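Local coordinates for leucine-rich repeat protein (Bacteroides thetaiotaomicron, PDB 4ECN), which is of unknown function but, as an extracellular leucine-rich repeat protein carrying DUF4458 domains, probably takes part in protein binding, at residues S37-T49 with T53-N65. Numbering follows the deposited sequence.
Sequences SMSSAQKIKVVMT and TTVSQTLLLNAYN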
loop_
_atom_site.group_PDB
_atom_site.type_symbol
_atom_site.label_atom_id
_atom_site.label_comp_id
_atom_site.label_asym_id
_atom_site.label_seq_id
_atom_site.Cartn_x
_atom_site.Cartn_y
_atom_site.Cartn_z
ATOM N N SER A 37 -8.475 -53.233 -13.936
ATOM C CA SER A 37 -8.304 -54.686 -14.024
ATOM C C SER A 37 -7.093 -55.054 -14.921
ATOM O O SER A 37 -6.050 -55.456 -14.393
ATOM C CB SER A 37 -9.578 -55.347 -14.548
ATOM O OG SER A 37 -10.699 -55.058 -13.729
HETATM N N MSE A 38 -7.240 -54.894 -16.270
HETATM C CA MSE A 38 -6.238 -55.141 -17.328
HETATM C C MSE A 38 -5.770 -56.622 -17.349
HETATM O O MSE A 38 -6.560 -57.535 -17.073
HETATM C CB MSE A 38 -5.002 -54.204 -17.174
HETATM C CG MSE A 38 -5.270 -52.707 -17.421
HETATM SE SE MSE A 38 -5.837 -52.166 -19.236
HETATM C CE MSE A 38 -4.584 -53.179 -20.268
ATOM N N SER A 39 -4.478 -56.825 -17.718
ATOM C CA SER A 39 -3.718 -58.075 -17.808
ATOM C C SER A 39 -4.346 -59.052 -18.840
ATOM O O SER A 39 -4.352 -60.268 -18.646
ATOM C CB SER A 39 -3.579 -58.730 -16.436
ATOM O OG SER A 39 -2.843 -57.889 -15.559
ATOM N N SER A 40 -4.816 -58.490 -19.962
ATOM C CA SER A 40 -5.317 -59.182 -21.158
ATOM C C SER A 40 -4.574 -58.633 -22.362
ATOM O O SER A 40 -4.545 -59.263 -23.424
ATOM C CB SER A 40 -6.828 -59.027 -21.314
ATOM O OG SER A 40 -7.264 -59.564 -22.554
ATOM N N ALA A 41 -3.962 -57.438 -22.162
ATOM C CA ALA A 41 -3.178 -56.662 -23.118
ATOM C C ALA A 41 -1.822 -57.304 -23.400
ATOM O O ALA A 41 -1.143 -57.771 -22.479
ATOM C CB ALA A 41 -2.970 -55.252 -22.592
ATOM N N GLN A 42 -1.422 -57.293 -24.679
ATOM C CA GLN A 42 -0.157 -57.861 -25.132
ATOM C C GLN A 42 0.492 -56.969 -26.244
ATOM O O GLN A 42 1.435 -57.406 -26.907
ATOM C CB GLN A 42 -0.352 -59.317 -25.610
ATOM C CG GLN A 42 -1.424 -59.540 -26.680
ATOM C CD GLN A 42 -1.468 -60.978 -27.135
ATOM O OE1 GLN A 42 -1.248 -61.916 -26.358
ATOM N NE2 GLN A 42 -1.757 -61.186 -28.412
ATOM N N LYS A 43 0.025 -55.704 -26.385
ATOM C CA LYS A 43 0.513 -54.674 -27.325
ATOM C C LYS A 43 0.284 -53.247 -26.774
ATOM O O LYS A 43 -0.477 -53.065 -25.820
ATOM C CB LYS A 43 -0.164 -54.798 -28.706
ATOM C CG LYS A 43 0.520 -55.728 -29.694
ATOM C CD LYS A 43 -0.240 -55.767 -31.023
ATOM C CE LYS A 43 0.398 -56.659 -32.062
ATOM N NZ LYS A 43 -0.364 -56.650 -33.340
ATOM N N ILE A 44 0.961 -52.248 -27.367
ATOM C CA ILE A 44 0.836 -50.829 -27.022
ATOM C C ILE A 44 1.258 -49.989 -28.239
ATOM O O ILE A 44 2.245 -50.311 -28.915
ATOM C CB ILE A 44 1.613 -50.409 -25.733
ATOM C CG1 ILE A 44 1.183 -49.004 -25.254
ATOM C CG2 ILE A 44 3.153 -50.536 -25.890
ATOM C CD1 ILE A 44 1.697 -48.581 -23.922
ATOM N N LYS A 45 0.494 -48.930 -28.522
ATOM C CA LYS A 45 0.803 -47.997 -29.599
ATOM C C LYS A 45 0.990 -46.643 -28.940
ATOM O O LYS A 45 0.027 -45.984 -28.547
ATOM C CB LYS A 45 -0.270 -48.005 -30.719
ATOM C CG LYS A 45 0.083 -47.142 -31.955
ATOM C CD LYS A 45 -0.835 -47.402 -33.173
ATOM C CE LYS A 45 -2.254 -46.895 -33.022
ATOM N NZ LYS A 45 -3.180 -47.502 -34.019
ATOM N N VAL A 46 2.235 -46.280 -28.734
ATOM C CA VAL A 46 2.553 -45.027 -28.083
ATOM C C VAL A 46 2.659 -43.940 -29.173
ATOM O O VAL A 46 3.465 -44.037 -30.109
ATOM C CB VAL A 46 3.825 -45.140 -27.200
ATOM C CG1 VAL A 46 4.116 -43.830 -26.488
ATOM C CG2 VAL A 46 3.690 -46.272 -26.182
ATOM N N VAL A 47 1.799 -42.927 -29.048
ATOM C CA VAL A 47 1.740 -41.777 -29.944
ATOM C C VAL A 47 2.719 -40.714 -29.401
ATOM O O VAL A 47 2.621 -40.318 -28.236
ATOM C CB VAL A 47 0.278 -41.255 -30.083
ATOM C CG1 VAL A 47 0.207 -39.991 -30.937
ATOM C CG2 VAL A 47 -0.634 -42.334 -30.651
HETATM N N MSE A 48 3.669 -40.281 -30.238
HETATM C CA MSE A 48 4.686 -39.291 -29.864
HETATM C C MSE A 48 4.820 -38.167 -30.870
HETATM O O MSE A 48 4.391 -38.311 -32.016
HETATM C CB MSE A 48 6.061 -39.956 -29.742
HETATM C CG MSE A 48 6.247 -40.820 -28.523
HETATM SE SE MSE A 48 7.766 -41.997 -28.820
HETATM C CE MSE A 48 6.915 -43.278 -30.106
ATOM N N THR A 49 5.494 -37.074 -30.460
ATOM C CA THR A 49 5.800 -35.920 -31.307
ATOM C C THR A 49 7.266 -35.503 -31.097
ATOM O O THR A 49 7.687 -35.279 -29.960
ATOM C CB THR A 49 4.838 -34.748 -31.040
ATOM O OG1 THR A 49 4.867 -34.423 -29.652
ATOM C CG2 THR A 49 3.410 -35.031 -31.482
ATOM N N THR A 53 6.772 -33.921 -35.860
ATOM C CA THR A 53 6.568 -35.211 -36.526
ATOM C C THR A 53 5.667 -36.042 -35.590
ATOM O O THR A 53 6.172 -36.757 -34.719
ATOM C CB THR A 53 7.914 -35.897 -36.901
ATOM O OG1 THR A 53 8.754 -34.980 -37.608
ATOM C CG2 THR A 53 7.721 -37.158 -37.744
ATOM N N THR A 54 4.326 -35.890 -35.737
ATOM C CA THR A 54 3.327 -36.622 -34.943
ATOM C C THR A 54 3.299 -38.050 -35.501
ATOM O O THR A 54 2.538 -38.337 -36.428
ATOM C CB THR A 54 1.950 -35.899 -34.963
ATOM O OG1 THR A 54 2.124 -34.515 -34.649
ATOM C CG2 THR A 54 0.928 -36.529 -34.010
ATOM N N VAL A 55 4.185 -38.922 -34.978
ATOM C CA VAL A 55 4.307 -40.295 -35.468
ATOM C C VAL A 55 4.209 -41.290 -34.260
ATOM O O VAL A 55 4.787 -41.067 -33.188
ATOM C CB VAL A 55 5.608 -40.474 -36.320
ATOM C CG1 VAL A 55 6.881 -40.136 -35.541
ATOM C CG2 VAL A 55 5.692 -41.854 -36.969
ATOM N N SER A 56 3.409 -42.357 -34.466
ATOM C CA SER A 56 3.123 -43.434 -33.512
ATOM C C SER A 56 3.802 -44.741 -33.925
ATOM O O SER A 56 4.093 -44.931 -35.103
ATOM C CB SER A 56 1.613 -43.653 -33.399
ATOM O OG SER A 56 1.018 -44.040 -34.628
ATOM N N GLN A 57 4.032 -45.646 -32.966
ATOM C CA GLN A 57 4.670 -46.926 -33.247
ATOM C C GLN A 57 4.081 -48.011 -32.360
ATOM O O GLN A 57 3.882 -47.782 -31.170
ATOM C CB GLN A 57 6.199 -46.817 -33.044
ATOM C CG GLN A 57 6.990 -48.099 -33.350
ATOM C CD GLN A 57 7.103 -48.413 -34.816
ATOM O OE1 GLN A 57 7.889 -47.794 -35.540
ATOM N NE2 GLN A 57 6.362 -49.422 -35.270
ATOM N N THR A 58 3.828 -49.197 -32.930
ATOM C CA THR A 58 3.278 -50.327 -32.186
ATOM C C THR A 58 4.427 -51.232 -31.693
ATOM O O THR A 58 5.360 -51.538 -32.447
ATOM C CB THR A 58 2.254 -51.110 -33.036
ATOM O OG1 THR A 58 1.317 -50.198 -33.621
ATOM C CG2 THR A 58 1.504 -52.181 -32.225
ATOM N N LEU A 59 4.338 -51.639 -30.408
ATOM C CA LEU A 59 5.262 -52.530 -29.696
ATOM C C LEU A 59 4.484 -53.603 -28.947
ATOM O O LEU A 59 3.308 -53.408 -28.652
ATOM C CB LEU A 59 6.157 -51.742 -28.706
ATOM C CG LEU A 59 7.190 -50.789 -29.299
ATOM C CD1 LEU A 59 7.572 -49.723 -28.308
ATOM C CD2 LEU A 59 8.409 -51.525 -29.828
ATOM N N LEU A 60 5.140 -54.720 -28.622
ATOM C CA LEU A 60 4.520 -55.812 -27.872
ATOM C C LEU A 60 4.795 -55.667 -26.368
ATOM O O LEU A 60 5.810 -55.091 -25.961
ATOM C CB LEU A 60 5.025 -57.190 -28.369
ATOM C CG LEU A 60 4.719 -57.604 -29.814
ATOM C CD1 LEU A 60 5.794 -58.528 -30.353
ATOM C CD2 LEU A 60 3.346 -58.238 -29.937
ATOM N N LEU A 61 3.880 -56.207 -25.556
ATOM C CA LEU A 61 3.960 -56.249 -24.101
ATOM C C LEU A 61 4.501 -57.598 -23.630
ATOM O O LEU A 61 4.022 -58.651 -24.062
ATOM C CB LEU A 61 2.569 -55.995 -23.482
ATOM C CG LEU A 61 2.208 -54.590 -22.987
ATOM C CD1 LEU A 61 2.410 -53.552 -24.046
ATOM C CD2 LEU A 61 0.765 -54.537 -22.510
ATOM N N ASN A 62 5.500 -57.560 -22.751
ATOM C CA ASN A 62 6.092 -58.740 -22.124
ATOM C C ASN A 62 5.604 -58.777 -20.677
ATOM O O ASN A 62 5.713 -57.759 -19.979
ATOM C CB ASN A 62 7.634 -58.724 -22.226
ATOM C CG ASN A 62 8.184 -58.624 -23.634
ATOM O OD1 ASN A 62 8.302 -59.619 -24.362
ATOM N ND2 ASN A 62 8.585 -57.420 -24.025
ATOM N N ALA A 63 5.022 -59.904 -20.230
ATOM C CA ALA A 63 4.494 -59.971 -18.868
ATOM C C ALA A 63 5.514 -60.565 -17.878
ATOM O O ALA A 63 6.174 -61.567 -18.169
ATOM C CB ALA A 63 3.207 -60.778 -18.837
ATOM N N TYR A 64 5.630 -59.909 -16.711
ATOM C CA TYR A 64 6.473 -60.283 -15.573
ATOM C C TYR A 64 5.597 -60.282 -14.287
ATOM O O TYR A 64 4.372 -60.134 -14.388
ATOM C CB TYR A 64 7.713 -59.354 -15.448
ATOM C CG TYR A 64 7.411 -57.879 -15.268
ATOM C CD1 TYR A 64 7.245 -57.042 -16.367
ATOM C CD2 TYR A 64 7.368 -57.306 -14.001
ATOM C CE1 TYR A 64 6.982 -55.681 -16.208
ATOM C CE2 TYR A 64 7.102 -55.948 -13.829
ATOM C CZ TYR A 64 6.909 -55.137 -14.938
ATOM O OH TYR A 64 6.632 -53.800 -14.787
ATOM N N ASN A 65 6.214 -60.468 -13.095
ATOM C CA ASN A 65 5.506 -60.524 -11.808
ATOM C C ASN A 65 4.848 -59.160 -11.457
ATOM O O ASN A 65 5.533 -58.134 -11.379
ATOM C CB ASN A 65 6.446 -60.990 -10.659
ATOM C CG ASN A 65 7.787 -60.281 -10.438
ATOM O OD1 ASN A 65 8.733 -60.881 -9.908
ATOM N ND2 ASN A 65 7.913 -58.995 -10.770
#
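Leu-61 buries more surface here than any other residue, reaching over the backbone of Gln-42 and Lys-43. Its two methyl branches part company. CD1 comes down on the main chain of Lys-43, 3.4 Å from O of Lys-43, and meets the Ile-44 branch methyl, with CG2 of Ile-44 3.6 Å from CD1 of Leu-61; the two side chains cross at about a right angle. CD2 of Leu-61 turns instead to CB of Ala-41, 3.8 Å away. The Leu-61 side chain also touches Leu-17 of strand 10-18. An alanine in place of Leu-61 would probably take away the methyls that pack on Ala-41 and on CG2 of Ile-44 and open a gap there, beside Leu-17. The backbone bond from Leu-61 N to Gln-42 O is 3.0 Å long and almost straight at hydrogen (178°).

On the face it shares with Lys-45, Thr-58 and Leu-60, Lys-43 runs extended beyond CG, side by side with Leu-60 and pointing the same way, with CG of Lys-43 3.8 Å from CD2 of Leu-60; its NZ ends in a salt bridge with Asp-97. Ile-44 points to the opposite face, with Leu-59, and its N and O are both hydrogen-bonded to Leu-59; with CG1 anti to the backbone N (chi1 -167°) CG2 is the branch that faces Leu-61. Across from Tyr-93 on strand 83-93, Gln-42 and Lys-43 form a classic beta bulge. Farther along, the bonds between Val-46 and Gln-57 are weak. Strands 43-49 and 54-63 thus make an antiparallel beta hairpin, joined to strands 83-93 and 73-81 in the mixed sheet of a DUF4458 domain of the transthyretin clan.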